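Local structure of 3'-5'-exonuclease (Saccharomyces cerevisiae, 3E2V) at residues Arg157-Ile162 with Ser195-Phe200; His85-His90 with Asp143-Gln148; Ile293-Leu298 with Lys373-Ala378. The protein probably cuts double-stranded DNA without marked specificity and trims it from the 3' to the 5' end, as a magnesium-dependent TatD-type nuclease. All coordinates share one frame; numbering follows the deposited sequence.

Contact 1: Arg157-Ile162 with Ser195-Phe200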
loop_
_atom_site.group_PDB
_atom_site.type_symbol
_atom_site.label_atom_id
_atom_site.label_comp_id
_atom_site.label_asym_id
_atom_site.label_seq_id
_atom_site.Cartn_x
_atom_site.Cartn_y
_atom_site.Cartn_z
ATOM N N ARG A 157 -3.156 3.141 11.059
ATOM C CA ARG A 157 -2.910 4.534 10.625
ATOM C C ARG A 157 -3.503 4.921 9.273
ATOM O O ARG A 157 -3.444 6.083 8.912
ATOM C CB ARG A 157 -1.404 4.864 10.594
ATOM C CG ARG A 157 -0.682 4.856 11.952
ATOM C CD ARG A 157 -1.204 5.921 12.905
ATOM N NE ARG A 157 -0.532 5.859 14.208
ATOM C CZ ARG A 157 0.573 6.532 14.530
ATOM N NH1 ARG A 157 1.168 7.330 13.651
ATOM N NH2 ARG A 157 1.100 6.397 15.745
ATOM N N SER A 158 -4.079 3.976 8.533
ATOM C CA SER A 158 -4.599 4.314 7.206
ATOM C C SER A 158 -5.675 3.320 6.798
ATOM O O SER A 158 -5.579 2.129 7.107
ATOM C CB SER A 158 -3.454 4.282 6.177
ATOM O OG SER A 158 -3.901 4.679 4.872
ATOM N N ILE A 159 -6.706 3.812 6.113
ATOM C CA ILE A 159 -7.778 2.967 5.587
ATOM C C ILE A 159 -7.413 2.563 4.166
ATOM O O ILE A 159 -7.193 3.428 3.313
ATOM C CB ILE A 159 -9.137 3.708 5.667
ATOM C CG1 ILE A 159 -9.556 3.826 7.147
ATOM C CG2 ILE A 159 -10.202 3.001 4.836
ATOM C CD1 ILE A 159 -10.647 4.884 7.408
ATOM N N GLY A 160 -7.340 1.258 3.930
ATOM C CA GLY A 160 -6.928 0.712 2.637
ATOM C C GLY A 160 -6.364 -0.674 2.873
ATOM O O GLY A 160 -6.383 -1.124 4.014
ATOM N N GLU A 161 -5.882 -1.390 1.851
ATOM C CA GLU A 161 -5.875 -0.982 0.445
ATOM C C GLU A 161 -7.269 -1.081 -0.150
ATOM O O GLU A 161 -7.832 -2.171 -0.140
ATOM C CB GLU A 161 -4.985 -1.942 -0.341
ATOM C CG GLU A 161 -3.519 -1.741 -0.124
ATOM C CD GLU A 161 -2.668 -2.508 -1.116
ATOM O OE1 GLU A 161 -2.896 -2.383 -2.340
ATOM O OE2 GLU A 161 -1.766 -3.234 -0.658
ATOM N N ILE A 162 -7.806 0.023 -0.676
ATOM C CA ILE A 162 -9.095 -0.012 -1.374
ATOM C C ILE A 162 -8.963 0.659 -2.735
ATOM O O ILE A 162 -8.119 1.539 -2.920
ATOM C CB ILE A 162 -10.225 0.646 -0.541
ATOM C CG1 ILE A 162 -9.924 2.118 -0.239
ATOM C CG2 ILE A 162 -10.438 -0.128 0.775
ATOM C CD1 ILE A 162 -11.076 2.861 0.459
ATOM N N SER A 195 -12.730 9.844 9.534
ATOM C CA SER A 195 -12.686 10.852 8.465
ATOM C C SER A 195 -11.313 11.509 8.310
ATOM O O SER A 195 -10.978 12.002 7.237
ATOM C CB SER A 195 -13.754 11.929 8.681
ATOM O OG SER A 195 -15.060 11.409 8.501
ATOM N N SER A 196 -10.520 11.490 9.374
ATOM C CA SER A 196 -9.202 12.125 9.364
ATOM C C SER A 196 -8.120 11.170 8.866
ATOM O O SER A 196 -7.015 11.602 8.543
ATOM C CB SER A 196 -8.839 12.614 10.778
ATOM O OG SER A 196 -8.651 11.532 11.682
ATOM N N TYR A 197 -8.435 9.877 8.831
ATOM C CA TYR A 197 -7.441 8.888 8.393
ATOM C C TYR A 197 -7.083 9.061 6.923
ATOM O O TYR A 197 -7.966 9.283 6.089
ATOM C CB TYR A 197 -7.971 7.471 8.587
ATOM C CG TYR A 197 -7.606 6.849 9.914
ATOM C CD1 TYR A 197 -7.970 7.452 11.120
ATOM C CD2 TYR A 197 -6.916 5.645 9.965
ATOM C CE1 TYR A 197 -7.621 6.869 12.347
ATOM C CE2 TYR A 197 -6.556 5.058 11.190
ATOM C CZ TYR A 197 -6.916 5.672 12.366
ATOM O OH TYR A 197 -6.565 5.094 13.581
ATOM N N PRO A 198 -5.792 8.963 6.588
ATOM C CA PRO A 198 -5.421 8.986 5.171
ATOM C C PRO A 198 -5.880 7.701 4.492
ATOM O O PRO A 198 -5.952 6.642 5.147
ATOM C CB PRO A 198 -3.887 9.066 5.213
ATOM C CG PRO A 198 -3.502 8.417 6.531
ATOM C CD PRO A 198 -4.615 8.840 7.478
ATOM N N LEU A 199 -6.177 7.792 3.191
ATOM C CA LEU A 199 -6.582 6.634 2.413
ATOM C C LEU A 199 -5.405 6.066 1.642
ATOM O O LEU A 199 -4.623 6.811 1.029
ATOM C CB LEU A 199 -7.727 6.984 1.451
ATOM C CG LEU A 199 -9.013 7.526 2.098
ATOM C CD1 LEU A 199 -10.061 7.784 1.019
ATOM C CD2 LEU A 199 -9.569 6.544 3.090
ATOM N N PHE A 200 -5.303 4.745 1.669
ATOM C CA PHE A 200 -4.274 4.007 0.967
ATOM C C PHE A 200 -4.964 3.300 -0.187
ATOM O O PHE A 200 -5.678 2.308 0.007
ATOM C CB PHE A 200 -3.592 3.043 1.957
ATOM C CG PHE A 200 -2.361 2.380 1.418
ATOM C CD1 PHE A 200 -1.146 3.048 1.386
ATOM C CD2 PHE A 200 -2.414 1.099 0.938
ATOM C CE1 PHE A 200 -0.010 2.424 0.895
ATOM C CE2 PHE A 200 -1.268 0.470 0.427
ATOM C CZ PHE A 200 -0.068 1.132 0.422
#

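Contact 2: His85-His90 with Asp143-Gln148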
loop_
_atom_site.group_PDB
_atom_site.type_symbol
_atom_site.label_atom_id
_atom_site.label_comp_id
_atom_site.label_asym_id
_atom_site.label_seq_id
_atom_site.Cartn_x
_atom_site.Cartn_y
_atom_site.Cartn_z
ATOM N N HIS A 85 -0.090 -0.074 10.277
ATOM C CA HIS A 85 -0.779 -0.890 9.278
ATOM C C HIS A 85 -2.070 -0.258 8.787
ATOM O O HIS A 85 -2.593 0.716 9.373
ATOM C CB HIS A 85 -1.074 -2.279 9.837
ATOM C CG HIS A 85 -2.117 -2.254 10.906
ATOM N ND1 HIS A 85 -3.461 -2.337 10.620
ATOM C CD2 HIS A 85 -2.022 -2.058 12.243
ATOM C CE1 HIS A 85 -4.152 -2.259 11.746
ATOM N NE2 HIS A 85 -3.300 -2.097 12.744
ATOM N N THR A 86 -2.591 -0.839 7.711
ATOM C CA THR A 86 -3.872 -0.407 7.174
ATOM C C THR A 86 -4.950 -1.421 7.551
ATOM O O THR A 86 -4.653 -2.523 8.054
ATOM C CB THR A 86 -3.814 -0.286 5.611
ATOM O OG1 THR A 86 -3.842 -1.598 5.025
ATOM C CG2 THR A 86 -2.541 0.420 5.155
ATOM N N ILE A 87 -6.208 -1.023 7.315
ATOM C CA ILE A 87 -7.387 -1.904 7.358
ATOM C C ILE A 87 -8.277 -1.563 6.178
ATOM O O ILE A 87 -8.619 -0.403 5.965
ATOM C CB ILE A 87 -8.204 -1.717 8.644
ATOM C CG1 ILE A 87 -7.352 -2.039 9.881
ATOM C CG2 ILE A 87 -9.485 -2.586 8.590
ATOM C CD1 ILE A 87 -8.064 -1.747 11.211
ATOM N N GLY A 88 -8.651 -2.579 5.423
ATOM C CA GLY A 88 -9.487 -2.372 4.236
ATOM C C GLY A 88 -9.587 -3.621 3.403
ATOM O O GLY A 88 -8.909 -4.602 3.677
ATOM N N VAL A 89 -10.458 -3.585 2.397
ATOM C CA VAL A 89 -10.628 -4.724 1.477
ATOM C C VAL A 89 -10.315 -4.296 0.050
ATOM O O VAL A 89 -10.956 -3.398 -0.489
ATOM C CB VAL A 89 -12.047 -5.337 1.551
ATOM C CG1 VAL A 89 -12.153 -6.582 0.684
ATOM C CG2 VAL A 89 -12.380 -5.685 2.987
ATOM N N HIS A 90 -9.301 -4.930 -0.522
ATOM C CA HIS A 90 -8.736 -4.628 -1.838
ATOM C C HIS A 90 -9.690 -5.164 -2.906
ATOM O O HIS A 90 -10.447 -6.096 -2.645
ATOM C CB HIS A 90 -7.390 -5.368 -1.831
ATOM C CG HIS A 90 -6.550 -5.256 -3.057
ATOM N ND1 HIS A 90 -6.874 -5.854 -4.253
ATOM C CD2 HIS A 90 -5.308 -4.746 -3.221
ATOM C CE1 HIS A 90 -5.897 -5.663 -5.123
ATOM N NE2 HIS A 90 -4.926 -5.009 -4.514
ATOM N N ASP A 143 -16.837 -1.727 12.358
ATOM C CA ASP A 143 -16.586 -2.045 13.767
ATOM C C ASP A 143 -15.105 -2.317 14.043
ATOM O O ASP A 143 -14.554 -1.825 15.029
ATOM C CB ASP A 143 -17.432 -3.234 14.209
ATOM C CG ASP A 143 -18.909 -2.876 14.406
ATOM O OD1 ASP A 143 -19.281 -1.672 14.393
ATOM O OD2 ASP A 143 -19.704 -3.832 14.549
ATOM N N LEU A 144 -14.456 -3.068 13.156
ATOM C CA LEU A 144 -13.025 -3.333 13.276
ATOM C C LEU A 144 -12.189 -2.056 13.238
ATOM O O LEU A 144 -11.307 -1.843 14.073
ATOM C CB LEU A 144 -12.563 -4.282 12.170
ATOM C CG LEU A 144 -11.089 -4.689 12.214
ATOM C CD1 LEU A 144 -10.795 -5.437 13.507
ATOM C CD2 LEU A 144 -10.771 -5.567 11.005
ATOM N N MET A 145 -12.462 -1.201 12.254
ATOM C CA MET A 145 -11.777 0.082 12.145
ATOM C C MET A 145 -11.949 0.906 13.420
ATOM O O MET A 145 -10.978 1.430 13.945
ATOM C CB MET A 145 -12.293 0.868 10.929
ATOM C CG MET A 145 -11.944 0.256 9.591
ATOM S SD MET A 145 -12.582 1.301 8.194
ATOM C CE MET A 145 -12.004 0.309 6.775
ATOM N N ASN A 146 -13.176 0.996 13.930
ATOM C CA ASN A 146 -13.405 1.745 15.157
ATOM C C ASN A 146 -12.687 1.164 16.368
ATOM O O ASN A 146 -12.095 1.912 17.136
ATOM C CB ASN A 146 -14.895 1.881 15.430
ATOM C CG ASN A 146 -15.549 2.832 14.493
ATOM O OD1 ASN A 146 -14.935 3.804 14.040
ATOM N ND2 ASN A 146 -16.811 2.575 14.194
ATOM N N GLN A 147 -12.739 -0.159 16.522
ATOM C CA GLN A 147 -12.040 -0.844 17.616
ATOM C C GLN A 147 -10.555 -0.499 17.573
ATOM O O GLN A 147 -9.945 -0.166 18.591
ATOM C CB GLN A 147 -12.222 -2.367 17.518
ATOM C CG GLN A 147 -11.287 -3.171 18.463
ATOM C CD GLN A 147 -11.152 -4.667 18.137
ATOM O OE1 GLN A 147 -10.715 -5.066 17.046
ATOM N NE2 GLN A 147 -11.496 -5.506 19.120
ATOM N N GLN A 148 -9.973 -0.586 16.381
ATOM C CA GLN A 148 -8.542 -0.360 16.242
ATOM C C GLN A 148 -8.126 1.109 16.312
ATOM O O GLN A 148 -7.000 1.416 16.687
ATOM C CB GLN A 148 -8.018 -1.032 14.963
ATOM C CG GLN A 148 -8.196 -2.552 14.974
ATOM C CD GLN A 148 -7.391 -3.217 16.066
ATOM O OE1 GLN A 148 -6.208 -2.917 16.247
ATOM N NE2 GLN A 148 -8.026 -4.118 16.806
HETATM O O HOH W 1 -3.612 -2.365 15.478
#

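Contact 3: Ile293-Leu298 with Lys373-Ala378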
loop_
_atom_site.group_PDB
_atom_site.type_symbol
_atom_site.label_atom_id
_atom_site.label_comp_id
_atom_site.label_asym_id
_atom_site.label_seq_id
_atom_site.Cartn_x
_atom_site.Cartn_y
_atom_site.Cartn_z
ATOM N N ILE A 293 6.115 13.704 -11.474
ATOM C CA ILE A 293 5.450 13.768 -10.167
ATOM C C ILE A 293 6.069 14.896 -9.327
ATOM O O ILE A 293 7.277 14.890 -9.087
ATOM C CB ILE A 293 5.605 12.454 -9.372
ATOM C CG1 ILE A 293 5.082 11.247 -10.165
ATOM C CG2 ILE A 293 4.856 12.570 -8.028
ATOM C CD1 ILE A 293 5.530 9.887 -9.593
ATOM N N PRO A 294 5.258 15.861 -8.858
ATOM C CA PRO A 294 5.857 16.894 -7.991
ATOM C C PRO A 294 6.571 16.254 -6.806
ATOM O O PRO A 294 6.019 15.369 -6.139
ATOM C CB PRO A 294 4.648 17.699 -7.523
ATOM C CG PRO A 294 3.641 17.539 -8.677
ATOM C CD PRO A 294 3.811 16.082 -9.064
ATOM N N THR A 295 7.808 16.682 -6.556
ATOM C CA THR A 295 8.660 15.974 -5.603
ATOM C C THR A 295 8.044 15.855 -4.204
ATOM O O THR A 295 8.174 14.809 -3.561
ATOM C CB THR A 295 10.066 16.606 -5.585
ATOM O OG1 THR A 295 10.628 16.468 -6.894
ATOM C CG2 THR A 295 10.975 15.925 -4.551
ATOM N N GLU A 296 7.359 16.898 -3.741
ATOM C CA GLU A 296 6.707 16.842 -2.433
ATOM C C GLU A 296 5.410 16.021 -2.407
ATOM O O GLU A 296 4.803 15.845 -1.343
ATOM C CB GLU A 296 6.472 18.261 -1.896
ATOM C CG GLU A 296 5.186 18.929 -2.362
ATOM C CD GLU A 296 5.224 19.510 -3.765
ATOM O OE1 GLU A 296 6.184 19.268 -4.521
ATOM O OE2 GLU A 296 4.268 20.252 -4.109
ATOM N N ARG A 297 5.002 15.515 -3.570
ATOM C CA ARG A 297 3.817 14.665 -3.631
ATOM C C ARG A 297 4.158 13.212 -3.926
ATOM O O ARG A 297 3.266 12.389 -4.133
ATOM C CB ARG A 297 2.822 15.241 -4.631
ATOM C CG ARG A 297 2.278 16.604 -4.121
ATOM C CD ARG A 297 1.417 17.295 -5.114
ATOM N NE ARG A 297 0.140 16.609 -5.208
ATOM C CZ ARG A 297 -0.826 16.929 -6.053
ATOM N NH1 ARG A 297 -0.687 17.946 -6.915
ATOM N NH2 ARG A 297 -1.935 16.218 -6.045
ATOM N N LEU A 298 5.451 12.904 -3.889
ATOM C CA LEU A 298 5.972 11.570 -4.203
ATOM C C LEU A 298 6.302 10.869 -2.897
ATOM O O LEU A 298 6.998 11.428 -2.042
ATOM C CB LEU A 298 7.248 11.731 -5.051
ATOM C CG LEU A 298 7.872 10.482 -5.689
ATOM C CD1 LEU A 298 8.556 10.940 -6.977
ATOM C CD2 LEU A 298 8.857 9.766 -4.761
ATOM N N LYS A 373 15.004 12.403 -11.426
ATOM C CA LYS A 373 14.507 13.771 -11.240
ATOM C C LYS A 373 15.600 14.824 -11.187
ATOM O O LYS A 373 15.296 16.028 -11.148
ATOM C CB LYS A 373 13.712 13.850 -9.944
ATOM C CG LYS A 373 12.359 13.231 -10.007
ATOM C CD LYS A 373 11.683 13.428 -8.661
ATOM C CE LYS A 373 10.201 13.614 -8.812
ATOM N NZ LYS A 373 9.843 14.850 -9.554
ATOM N N ASP A 374 16.855 14.394 -11.150
ATOM C CA ASP A 374 17.981 15.318 -10.981
ATOM C C ASP A 374 17.771 16.176 -9.719
ATOM O O ASP A 374 17.888 17.410 -9.733
ATOM C CB ASP A 374 18.166 16.185 -12.239
ATOM C CG ASP A 374 19.469 16.962 -12.224
ATOM O OD1 ASP A 374 20.433 16.539 -11.538
ATOM O OD2 ASP A 374 19.521 18.010 -12.903
ATOM N N VAL A 375 17.416 15.496 -8.635
ATOM C CA VAL A 375 17.268 16.083 -7.314
ATOM C C VAL A 375 18.320 15.383 -6.496
ATOM O O VAL A 375 18.406 14.151 -6.529
ATOM C CB VAL A 375 15.858 15.804 -6.719
ATOM C CG1 VAL A 375 15.754 16.290 -5.271
ATOM C CG2 VAL A 375 14.781 16.455 -7.575
ATOM N N ASP A 376 19.157 16.151 -5.811
ATOM C CA ASP A 376 20.126 15.624 -4.861
ATOM C C ASP A 376 19.529 14.518 -3.968
ATOM O O ASP A 376 18.433 14.675 -3.418
ATOM C CB ASP A 376 20.632 16.782 -3.996
ATOM C CG ASP A 376 21.511 16.327 -2.872
ATOM O OD1 ASP A 376 22.660 15.919 -3.140
ATOM O OD2 ASP A 376 21.058 16.365 -1.714
ATOM N N LEU A 377 20.249 13.412 -3.817
ATOM C CA LEU A 377 19.734 12.250 -3.067
ATOM C C LEU A 377 19.277 12.590 -1.636
ATOM O O LEU A 377 18.164 12.249 -1.230
ATOM C CB LEU A 377 20.763 11.110 -3.054
ATOM C CG LEU A 377 20.367 9.814 -2.355
ATOM C CD1 LEU A 377 19.130 9.189 -3.017
ATOM C CD2 LEU A 377 21.524 8.825 -2.393
ATOM N N ALA A 378 20.132 13.257 -0.867
ATOM C CA ALA A 378 19.797 13.588 0.513
ATOM C C ALA A 378 18.580 14.522 0.555
ATOM O O ALA A 378 17.726 14.404 1.450
ATOM C CB ALA A 378 21.014 14.216 1.231
#

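Contact 1: Arg157-Ile162 with Ser195-Phe200
Phe200, Ile159 and Tyr197 bury the most surface where strands 156-165 and 199-204 pair in parallel in the TIM-type barrel of this metallo-dependent hydrolase. Phe200 N donates almost straight to Ile159 O (2.8 Å, 174° at the hydrogen). Phe200 O accepts from Ile162 N at 3.2 Å, one residue further along than regular parallel pairing would give. The displacement coincides with a cis peptide before Glu161 and a corner in the chain there.

The Phe200 ring leaves with CG anti to the backbone N (chi1 -171°), on the sheet face opposite Ile159 and Leu199. Its edge meets Glu161 CG, which lies in the ring plane; since Glu161 was modelled in two conformers, the closeness of that approach is doubtful. Phe200 also stacks on His253, which with Asp303 binds magnesium, and Glu161 is itself a magnesium ligand in a structure of this protein, although not bound to the ion here. The pairing thus passes beside the metal site.

Ile159 lies beside Leu199, pointing the same way, with its CB 3.9 Å from Leu199 CD2. Its CD1 touches Tyr197 CB at 3.9 Å, the two side chains crossing at about a right angle. Tyr197 CD2 lies 3.6 Å from Arg157 C, while its hydroxyl bonds to Phe156 O.

Pro198 O is gripped twice: by Ile159 N at 3.1 Å, and by Ser158 OG at 2.9 Å from 58° above the carbonyl plane.

Around this pair, strand 82-87 bonds to the other edge of 156-165 through Ile87. Leu199 and Ile162 pack on Leu185 of helix 174-187, and Pro198 meets Phe392 of helix 377-392.

Contact 2: His85-His90 with Asp143-Gln148
One water joins Gln148 to His85: it lies 2.8 Å from His85 NE2, at the edge of the imidazole and in its plane, and donates to Gln148 OE1 over 2.8 Å. This bridge spans a beta-alpha-beta crossover of the barrel, in which strand 82-87 is followed, after helix 118-129, by helix 132-149 and then by the adjacent parallel strand 156-165. The evidence for the layered packing is the axis geometry: strand 85-87 and helix 143-148 approach to 10.0 Å and run at 147°, so the helix returns roughly antiparallel to the strand it covers.

Both ends of the water bridge are fixed from behind. His85 ND1 donates to Thr86 O (2.8 Å, 176° at the hydrogen), with the acceptor in the ring plane and the donor above the carbonyl plane. With one nitrogen bonded to the backbone and the other to the water, the ring has little freedom to turn. Gln148 NE2 in turn donates to Gln147 OE1, which orients the amide so that OE1 faces the water.

The apolar part is carried by Ile87, whose CB is directed toward the helix and whose branches meet three of its residues. CD1 lies against the aliphatic start of Gln148, 3.8 Å from Gln148 CB, the two side chains crossing at about a right angle. The CG2 branch touches Met145 CG at 3.9 Å and Leu144 CD2 at 4.0 Å. Phe156 of strand 156-165 packs against both Ile87 and Gln148, and Ile159 meets Met145; Ile69 of helix 62-75 meets Gln148 and His85.

Met145 slides past Ile87 in the opposite direction. Its chain is fully extended beyond CG (chi3 180°), and this brings Met145 CE to 3.6 Å from Ile87 O.

Contact 3: Ile293-Leu298 with Lys373-Ala378
Two bends near the end of the Lys373 chain turn its ammonium toward Ile293 and Thr295: chi3, at 146°, lies off the fully extended value, and chi4, at -64°, folds NZ back. Thr295 meets it with OG1 anti to its own carbonyl carbon. The two side chains slide past each other in opposite directions.

Lys373 NZ donates to Ile293 O in a short bond of 2.6 Å, the C=O...N angle being 158° and the donor only slightly tilted from the carbonyl plane. A second, weak bond runs from Lys373 NZ to Thr295 OG1 at 3.2 Å. Lys291 O, outside both segments, is a further acceptor. Oxygens from three residues therefore surround the nitrogen, two of them backbone carbonyls at or just beyond the end of helix 284-291, where a positive charge would probably be welcome.

The lysine methylenes contribute as well: Lys373 CE lies 3.6 Å from Leu298 CD1. The Val375 CG2 methyl approaches more loosely, 4.2 Å from Thr295 OG1. An alanine in place of Lys373 would probably leave Ile293 O and Lys291 O without their charged donor and open a gap beside Leu298 CD1.

Thr295 begins a 3-10 turn, 295-297, whose Arg297 N bonds to Pro294 O at 2.8 Å just before strand 298-300 starts. Leu298 also packs on Val369 of helix 362-373, and Leu380 of helix 377-392 touches both Thr295 and Val375. The contact thus ties the link into the last strand of the sheet to the joint between the last two helices. That joint has the form of a Schellman motif, with Asp374 at positive phi and Val375 N bonded to Ser370 O, followed directly by Asp376 as N-cap of helix 377-392.

Contacts 1 and 2 are buried and meet in the same sheet, their centres about 9 Å apart. Strand 156-165 of contact 1 neighbours strand 82-87 of contact 2, and Gly160 O of the former accepts from Thr86 OG1 of the latter at 2.8 Å. Contact 3 is only partly buried; its centre lies about 24 Å from that of contact 1 and, across the chain's centre, about 31 Å from that of contact 2. Chemistry follows place: strand pairing by backbone bonds beside the metal site in contact 1, apolar strand-helix packing with a water bridge in contact 2, and a lysine ammonium on loop oxygens in contact 3.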